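Local atomic coordinates of alpha,alpha-trehalose-phosphate synthase (UDP-forming) (Burkholderia xenovorans, PDB entry 5V0T), a protein that belongs to glycosyltransferase family 20 and has the two-domain GT-B architecture, here with uridine-5'-diphosphate and 6-O-phosphono-alpha-D-glucopyranose bound between its domains. Residues L32-G35 with V36-L40; F339-L342 with D343-P346; D459-M462 with R463-G467. All blocks are in the same frame, centred on the assembly; numbering follows the deposited sequence.

Along the chain the three contacts come in series, each a local one within a continuous stretch. Interaction 1 lies on helix 31-43, about 11 Å from the centre of the chain, where UDP and G6P are bound. Interaction 2 is the turn between helix 319-339 and strand 347-350, an outermost strand of the parallel six-stranded sheet; its centre is about 40 Å from that of interaction 1. The centres of interactions 1 and 3 are about 17 Å apart. Interaction 3, on helix 454-466, packs against strands 135-139 and 191-194 of the mixed sheet, to which strand 12-16 beneath interaction 1 also belongs, so the end of the modelled chain returns to the domain where it began.

Interaction 1 of 3, residues L32-G35 with V36-L40; sequences LAVG and VYDAL. With G6P (6-O-phosphono-alpha-D-glucopyranose), chain J; UDP (uridine-5'-diphosphate), chain I.
L32 and V34 each turn a side chain to a different ligand, while the backbone between them and V36-L40 runs on as one unbroken helix. CD1 of L32 comes within 3.5 Å of O3 of G6P, and its other methyl, CD2, meets V36 CG2 at 4.1 Å where the two side chains run alongside each other. With CG anti to the backbone N (chi1 179°), the isobutyl group of L32 is carried beside the carbonyl carbon, and its two methyls then part, CD1 to G6P and CD2 to V36. V34 lies two residues on and holds its CG2 3.5 Å from O3' of the UDP ribose. This is the N-terminal part of helix 31-43, packed by V36 and L40 on strand 12-16 and W47.

The carbonyls of L32, A33, V34 and G35 accept from the amides of V36, Y37, D38 and A39. The shortest of these bonds joins V36 N to L32 O at 2.8 Å. V34 O has a second donor, a water at 2.7 Å that also makes a weak bond to D38 OD1; the same carboxylate oxygen forms a salt bridge with K41, which probably offsets much of its charge.

Towards the ligands the helix offers aliphatic carbon from these residues, alongside the amide of G31, which binds UDP. The chemistry implies that L32 and V34 shape the pocket by van der Waals contact, with the polar grip left to other residues.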
loop_
_atom_site.group_PDB
_atom_site.type_symbol
_atom_site.label_atom_id
_atom_site.label_comp_id
_atom_site.label_asym_id
_atom_site.label_seq_id
_atom_site.Cartn_x
_atom_site.Cartn_y
_atom_site.Cartn_z
ATOM N N LEU A 32 -4.080 -2.672 -0.978
ATOM C CA LEU A 32 -4.966 -2.694 -2.139
ATOM C C LEU A 32 -6.226 -3.503 -1.839
ATOM O O LEU A 32 -7.351 -3.017 -2.016
ATOM C CB LEU A 32 -4.239 -3.250 -3.382
ATOM C CG LEU A 32 -5.079 -3.345 -4.673
ATOM C CD1 LEU A 32 -4.216 -3.215 -5.921
ATOM C CD2 LEU A 32 -5.966 -4.643 -4.774
ATOM N N ALA A 33 -6.060 -4.745 -1.378
ATOM C CA ALA A 33 -7.224 -5.598 -1.160
ATOM C C ALA A 33 -8.146 -5.002 -0.106
ATOM O O ALA A 33 -9.378 -5.073 -0.229
ATOM C CB ALA A 33 -6.785 -7.009 -0.746
ATOM N N VAL A 34 -7.563 -4.409 0.939
ATOM C CA VAL A 34 -8.355 -3.804 2.003
ATOM C C VAL A 34 -9.137 -2.609 1.466
ATOM O O VAL A 34 -10.354 -2.494 1.670
ATOM C CB VAL A 34 -7.449 -3.401 3.181
ATOM C CG1 VAL A 34 -8.206 -2.483 4.143
ATOM C CG2 VAL A 34 -6.957 -4.643 3.928
ATOM N N GLY A 35 -8.453 -1.707 0.773
ATOM C CA GLY A 35 -9.103 -0.480 0.351
ATOM C C GLY A 35 -10.115 -0.708 -0.751
ATOM O O GLY A 35 -11.200 -0.127 -0.732
ATOM N N VAL A 36 -9.770 -1.551 -1.732
ATOM C CA VAL A 36 -10.698 -1.826 -2.825
ATOM C C VAL A 36 -11.967 -2.486 -2.298
ATOM O O VAL A 36 -13.082 -2.136 -2.712
ATOM C CB VAL A 36 -10.014 -2.678 -3.913
ATOM C CG1 VAL A 36 -11.040 -3.176 -4.918
ATOM C CG2 VAL A 36 -8.958 -1.867 -4.623
ATOM N N TYR A 37 -11.830 -3.428 -1.360
ATOM C CA TYR A 37 -13.022 -4.084 -0.831
ATOM C C TYR A 37 -13.897 -3.112 -0.037
ATOM O O TYR A 37 -15.126 -3.167 -0.135
ATOM C CB TYR A 37 -12.651 -5.292 0.032
ATOM C CG TYR A 37 -13.871 -6.084 0.444
ATOM C CD1 TYR A 37 -14.613 -6.785 -0.497
ATOM C CD2 TYR A 37 -14.308 -6.092 1.761
ATOM C CE1 TYR A 37 -15.743 -7.501 -0.132
ATOM C CE2 TYR A 37 -15.440 -6.801 2.140
ATOM C CZ TYR A 37 -16.153 -7.504 1.188
ATOM O OH TYR A 37 -17.274 -8.207 1.566
ATOM N N ASP A 38 -13.289 -2.227 0.761
ATOM C CA ASP A 38 -14.063 -1.187 1.437
ATOM C C ASP A 38 -14.879 -0.367 0.439
ATOM O O ASP A 38 -16.051 -0.060 0.689
ATOM C CB ASP A 38 -13.136 -0.254 2.228
ATOM C CG ASP A 38 -12.815 -0.770 3.630
ATOM O OD1 ASP A 38 -13.478 -1.719 4.093
ATOM O OD2 ASP A 38 -11.881 -0.220 4.261
ATOM N N ALA A 39 -14.264 0.017 -0.682
ATOM C CA ALA A 39 -14.953 0.817 -1.698
ATOM C C ALA A 39 -16.062 0.025 -2.381
ATOM O O ALA A 39 -17.181 0.530 -2.557
ATOM C CB ALA A 39 -13.942 1.317 -2.746
ATOM N N LEU A 40 -15.775 -1.225 -2.750
ATOM C CA LEU A 40 -16.680 -2.004 -3.586
ATOM C C LEU A 40 -17.903 -2.502 -2.832
ATOM O O LEU A 40 -18.986 -2.590 -3.421
ATOM C CB LEU A 40 -15.927 -3.187 -4.195
ATOM C CG LEU A 40 -16.596 -3.991 -5.306
ATOM C CD1 LEU A 40 -16.936 -3.117 -6.493
ATOM C CD2 LEU A 40 -15.686 -5.125 -5.730
HETATM C C1 G6P J . 0.757 -3.541 -2.169
HETATM C C2 G6P J . 0.418 -3.487 -3.649
HETATM C C3 G6P J . -0.780 -4.390 -3.956
HETATM C C4 G6P J . -0.481 -5.805 -3.454
HETATM C C5 G6P J . -0.121 -5.757 -1.969
HETATM C C6 G6P J . 0.136 -7.166 -1.433
HETATM O O1 G6P J . -0.374 -3.046 -1.464
HETATM O O2 G6P J . 0.154 -2.124 -4.030
HETATM O O3 G6P J . -0.962 -4.408 -5.382
HETATM O O4 G6P J . -1.646 -6.640 -3.623
HETATM O O5 G6P J . 1.014 -4.897 -1.769
HETATM O O6 G6P J . 1.153 -7.812 -2.217
HETATM P P G6P J . 0.826 -9.214 -2.942
HETATM O O1P G6P J . 0.758 -10.248 -1.847
HETATM O O2P G6P J . 1.956 -9.391 -3.917
HETATM O O3P G6P J . -0.515 -9.004 -3.607
HETATM N N1 UDP I . -2.725 -5.973 7.395
HETATM C C2 UDP I . -3.486 -7.038 7.852
HETATM N N3 UDP I . -2.794 -7.993 8.541
HETATM C C4 UDP I . -1.446 -7.994 8.823
HETATM C C5 UDP I . -0.722 -6.855 8.324
HETATM C C6 UDP I . -1.375 -5.896 7.650
HETATM O O2 UDP I . -4.683 -7.134 7.647
HETATM O O4 UDP I . -0.965 -8.935 9.466
HETATM C "C1'" UDP I . -3.422 -4.915 6.657
HETATM C "C2'" UDP I . -3.344 -3.548 7.332
HETATM O "O2'" UDP I . -4.372 -3.433 8.302
HETATM C "C3'" UDP I . -3.548 -2.620 6.133
HETATM C "C4'" UDP I . -2.842 -3.376 5.001
HETATM O "O4'" UDP I . -2.793 -4.761 5.405
HETATM O "O3'" UDP I . -4.921 -2.441 5.799
HETATM C "C5'" UDP I . -1.454 -2.895 4.670
HETATM O "O5'" UDP I . -1.591 -1.763 3.790
HETATM P PA UDP I . -0.474 -0.646 3.705
HETATM O O1A UDP I . -0.033 -0.208 5.086
HETATM O O2A UDP I . -1.004 0.424 2.824
HETATM O O3A UDP I . 0.776 -1.349 3.044
HETATM P PB UDP I . 0.987 -2.419 1.893
HETATM O O1B UDP I . -0.164 -2.141 0.921
HETATM O O2B UDP I . 2.321 -1.974 1.258
HETATM O O3B UDP I . 1.006 -3.803 2.426
HETATM O O HOH W 1 -11.601 -3.976 3.516
#

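Interaction 2 of 3, residues F339-L342 with D343-P346; sequences FAEL and DWTP. With EDO (1,2-ethanediol), chain K.
F339 sets its CB against P346 CG at 4.0 Å across a type I beta turn, E341 to W344, which reverses the chain between helix 319-339 and strand 347-350 of the parallel sheet. The carbonyl O of F339 approaches the W344 ring obliquely, 3.2 Å from CZ3. A340, the first residue to leave helical geometry, lays its CB beside P346 CD at 3.9 Å.

E341 then pairs with W344 in a single antiparallel bridge of the hydrogen-bonded kind. Its N-H reaches W344 O at 3.1 Å in the plane of that carbonyl, on a lone pair. The return bond, W344 N to E341 O, is nearly straight at hydrogen (171°), although its donor stands well above the carbonyl plane. L342 and D343 fill the two corners of the turn, and D343 OD1 takes a hydrogen bond from N303.

W344 is buried, as are F339 and P346. Its CG lies anti to the backbone N (chi1 -177°), which sends the indole beside its own carbonyl carbon, and NE1 bonds to V305 O. Next along, T345 N donates to O2 of 1,2-ethanediol at 3.0 Å. Over one face of the indole, displaced toward the rim, sits P346 CG, 3.7 Å above the ring plane.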
loop_
_atom_site.group_PDB
_atom_site.type_symbol
_atom_site.label_atom_id
_atom_site.label_comp_id
_atom_site.label_asym_id
_atom_site.label_seq_id
_atom_site.Cartn_x
_atom_site.Cartn_y
_atom_site.Cartn_z
ATOM N N PHE A 339 20.637 -4.946 24.676
ATOM C CA PHE A 339 19.864 -4.194 25.654
ATOM C C PHE A 339 18.926 -5.026 26.515
ATOM O O PHE A 339 18.425 -4.510 27.519
ATOM C CB PHE A 339 19.068 -3.089 24.942
ATOM C CG PHE A 339 19.943 -1.981 24.419
ATOM C CD1 PHE A 339 20.417 -1.001 25.280
ATOM C CD2 PHE A 339 20.321 -1.947 23.092
ATOM C CE1 PHE A 339 21.236 0.007 24.822
ATOM C CE2 PHE A 339 21.155 -0.925 22.619
ATOM C CZ PHE A 339 21.600 0.050 23.486
ATOM N N ALA A 340 18.681 -6.288 26.172
ATOM C CA ALA A 340 17.757 -7.112 26.948
ATOM C C ALA A 340 18.201 -7.281 28.399
ATOM O O ALA A 340 19.384 -7.191 28.739
ATOM C CB ALA A 340 17.600 -8.491 26.304
ATOM N N GLU A 341 17.216 -7.519 29.264
ATOM C CA GLU A 341 17.423 -7.923 30.638
ATOM C C GLU A 341 16.631 -9.204 30.842
ATOM O O GLU A 341 15.860 -9.612 29.972
ATOM C CB GLU A 341 16.993 -6.819 31.622
ATOM C CG GLU A 341 17.660 -5.466 31.334
ATOM C CD GLU A 341 19.110 -5.404 31.804
ATOM O OE1 GLU A 341 19.765 -4.360 31.590
ATOM O OE2 GLU A 341 19.603 -6.394 32.395
ATOM N N LEU A 342 16.837 -9.859 31.989
ATOM C CA LEU A 342 16.132 -11.111 32.261
ATOM C C LEU A 342 14.622 -10.968 32.137
ATOM O O LEU A 342 13.938 -11.953 31.850
ATOM C CB LEU A 342 16.462 -11.620 33.664
ATOM C CG LEU A 342 17.915 -11.994 33.947
ATOM C CD1 LEU A 342 18.062 -12.389 35.381
ATOM C CD2 LEU A 342 18.356 -13.141 33.025
ATOM N N ASP A 343 14.083 -9.764 32.327
ATOM C CA ASP A 343 12.643 -9.549 32.252
ATOM C C ASP A 343 12.243 -8.586 31.141
ATOM O O ASP A 343 11.128 -8.066 31.161
ATOM C CB ASP A 343 12.109 -9.039 33.592
ATOM C CG ASP A 343 12.660 -7.664 33.957
ATOM O OD1 ASP A 343 13.613 -7.186 33.302
ATOM O OD2 ASP A 343 12.138 -7.052 34.905
ATOM N N TRP A 344 13.111 -8.341 30.159
ATOM C CA TRP A 344 12.815 -7.336 29.146
ATOM C C TRP A 344 13.371 -7.785 27.806
ATOM O O TRP A 344 14.582 -7.984 27.678
ATOM C CB TRP A 344 13.410 -5.972 29.521
ATOM C CG TRP A 344 13.074 -4.885 28.526
ATOM C CD1 TRP A 344 11.857 -4.642 27.945
ATOM C CD2 TRP A 344 13.975 -3.909 27.988
ATOM N NE1 TRP A 344 11.942 -3.555 27.098
ATOM C CE2 TRP A 344 13.233 -3.094 27.103
ATOM C CE3 TRP A 344 15.330 -3.630 28.186
ATOM C CZ2 TRP A 344 13.809 -2.033 26.411
ATOM C CZ3 TRP A 344 15.897 -2.566 27.500
ATOM C CH2 TRP A 344 15.139 -1.784 26.626
ATOM N N THR A 345 12.488 -7.938 26.827
ATOM C CA THR A 345 12.882 -8.119 25.435
ATOM C C THR A 345 12.567 -6.823 24.702
ATOM O O THR A 345 11.384 -6.485 24.540
ATOM C CB THR A 345 12.147 -9.301 24.788
ATOM O OG1 THR A 345 12.469 -10.503 25.495
ATOM C CG2 THR A 345 12.565 -9.460 23.316
ATOM N N PRO A 346 13.574 -6.051 24.280
ATOM C CA PRO A 346 13.286 -4.738 23.663
ATOM C C PRO A 346 12.428 -4.793 22.406
ATOM O O PRO A 346 11.475 -4.004 22.288
ATOM C CB PRO A 346 14.689 -4.190 23.363
ATOM C CG PRO A 346 15.556 -4.830 24.387
ATOM C CD PRO A 346 15.006 -6.222 24.566
HETATM C C1 EDO K . 7.712 -6.914 26.950
HETATM O O1 EDO K . 7.940 -5.661 27.612
HETATM C C2 EDO K . 9.061 -7.534 26.602
HETATM O O2 EDO K . 9.659 -8.096 27.784
#

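Interaction 3 of 3, residues D459-M462 with R463-G467; sequences DNFM and RDLQG
N460 and R463 extend in the same direction from helix 454-466, the last helix of the modelled chain. Their amide and guanidinium planes are turned 59° apart, yet N460 OD1 sits at the guanidinium edge and accepts from R463 NH1 at 2.8 Å. A water completes the link, donating to N460 OD1 and accepting from R463 NH2. R463 starts out extended and bends only at chi3 (-45°), a fold that brings its head back along the helix; one guanidinium face then lies over D459 O, 4.0 Å below the plane and under its centre. The same carbonyl already takes the R463 backbone N-H.

F461 and L465, one turn apart, cross obliquely, with F461 CE1 3.9 Å from L465 CD2. Both touch L191 of the mixed sheet; the F461 ring also stacks with W137 of that sheet and meets Y237, just beyond it, edge-to-face, and L465 also touches V135. M462 joins this apolar side, packing on V135 and W137. D464 sends its OD2 to the hydroxyl of Y237, tying the helix to the residue just after strand 230-236.

Near the helix end Q466 turns back on the preceding turn. Its backbone N bonds to M462 O at 3.0 Å, and to that same oxygen its side-chain NE2 adds a weak hydrogen bond of 3.4 Å.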
loop_
_atom_site.group_PDB
_atom_site.type_symbol
_atom_site.label_atom_id
_atom_site.label_comp_id
_atom_site.label_asym_id
_atom_site.label_seq_id
_atom_site.Cartn_x
_atom_site.Cartn_y
_atom_site.Cartn_z
ATOM N N ASP A 459 -16.005 7.693 -5.056
ATOM C CA ASP A 459 -16.941 8.564 -5.765
ATOM C C ASP A 459 -16.211 9.575 -6.642
ATOM O O ASP A 459 -16.660 9.870 -7.758
ATOM C CB ASP A 459 -17.855 9.298 -4.778
ATOM C CG ASP A 459 -18.852 8.373 -4.097
ATOM O OD1 ASP A 459 -19.065 7.251 -4.611
ATOM O OD2 ASP A 459 -19.421 8.772 -3.054
ATOM N N ASN A 460 -15.097 10.129 -6.150
ATOM C CA ASN A 460 -14.366 11.128 -6.926
ATOM C C ASN A 460 -13.800 10.523 -8.202
ATOM O O ASN A 460 -13.894 11.121 -9.276
ATOM C CB ASN A 460 -13.235 11.737 -6.100
ATOM C CG ASN A 460 -13.723 12.696 -5.055
ATOM O OD1 ASN A 460 -14.836 13.207 -5.138
ATOM N ND2 ASN A 460 -12.885 12.958 -4.067
ATOM N N PHE A 461 -13.180 9.346 -8.093
ATOM C CA PHE A 461 -12.590 8.720 -9.272
ATOM C C PHE A 461 -13.672 8.341 -10.270
ATOM O O PHE A 461 -13.541 8.599 -11.472
ATOM C CB PHE A 461 -11.771 7.488 -8.870
ATOM C CG PHE A 461 -10.997 6.881 -10.006
ATOM C CD1 PHE A 461 -11.575 5.916 -10.821
ATOM C CD2 PHE A 461 -9.704 7.303 -10.279
ATOM C CE1 PHE A 461 -10.870 5.364 -11.885
ATOM C CE2 PHE A 461 -8.977 6.761 -11.339
ATOM C CZ PHE A 461 -9.561 5.784 -12.142
ATOM N N MET A 462 -14.759 7.739 -9.777
ATOM C CA MET A 462 -15.842 7.304 -10.654
ATOM C C MET A 462 -16.533 8.491 -11.318
ATOM O O MET A 462 -16.937 8.410 -12.484
ATOM C CB MET A 462 -16.846 6.461 -9.858
ATOM C CG MET A 462 -16.279 5.115 -9.406
ATOM S SD MET A 462 -15.750 4.094 -10.816
ATOM C CE MET A 462 -17.348 3.622 -11.436
ATOM N N ARG A 463 -16.679 9.600 -10.590
ATOM C CA ARG A 463 -17.263 10.799 -11.186
ATOM C C ARG A 463 -16.420 11.295 -12.351
ATOM O O ARG A 463 -16.953 11.674 -13.399
ATOM C CB ARG A 463 -17.400 11.899 -10.132
ATOM C CG ARG A 463 -17.849 13.244 -10.703
ATOM C CD ARG A 463 -17.865 14.352 -9.650
ATOM N NE ARG A 463 -18.490 13.914 -8.403
ATOM C CZ ARG A 463 -17.829 13.728 -7.261
ATOM N NH1 ARG A 463 -16.523 13.957 -7.204
ATOM N NH2 ARG A 463 -18.476 13.317 -6.176
ATOM N N ASP A 464 -15.097 11.298 -12.185
ATOM C CA ASP A 464 -14.221 11.757 -13.256
ATOM C C ASP A 464 -14.178 10.763 -14.405
ATOM O O ASP A 464 -14.071 11.170 -15.569
ATOM C CB ASP A 464 -12.812 12.003 -12.708
ATOM C CG ASP A 464 -12.727 13.273 -11.878
ATOM O OD1 ASP A 464 -13.629 14.117 -12.024
ATOM O OD2 ASP A 464 -11.757 13.443 -11.107
ATOM N N LEU A 465 -14.257 9.464 -14.102
ATOM C CA LEU A 465 -14.180 8.446 -15.147
ATOM C C LEU A 465 -15.412 8.480 -16.040
ATOM O O LEU A 465 -15.307 8.327 -17.262
ATOM C CB LEU A 465 -14.002 7.061 -14.513
ATOM C CG LEU A 465 -13.969 5.824 -15.421
ATOM C CD1 LEU A 465 -12.993 6.011 -16.577
ATOM C CD2 LEU A 465 -13.581 4.597 -14.603
ATOM N N GLN A 466 -16.585 8.707 -15.454
ATOM C CA GLN A 466 -17.813 8.755 -16.232
ATOM C C GLN A 466 -18.067 10.122 -16.857
ATOM O O GLN A 466 -18.935 10.231 -17.727
ATOM C CB GLN A 466 -18.987 8.328 -15.350
ATOM C CG GLN A 466 -18.852 6.888 -14.886
ATOM C CD GLN A 466 -19.956 6.435 -13.950
ATOM O OE1 GLN A 466 -20.766 5.586 -14.314
ATOM N NE2 GLN A 466 -19.974 6.974 -12.728
ATOM N N GLY A 467 -17.322 11.149 -16.461
ATOM C CA GLY A 467 -17.489 12.473 -17.032
ATOM C C GLY A 467 -16.405 12.835 -18.031
ATOM O O GLY A 467 -16.446 12.419 -19.189
HETATM O O HOH W 2 -17.299 12.849 -3.874
#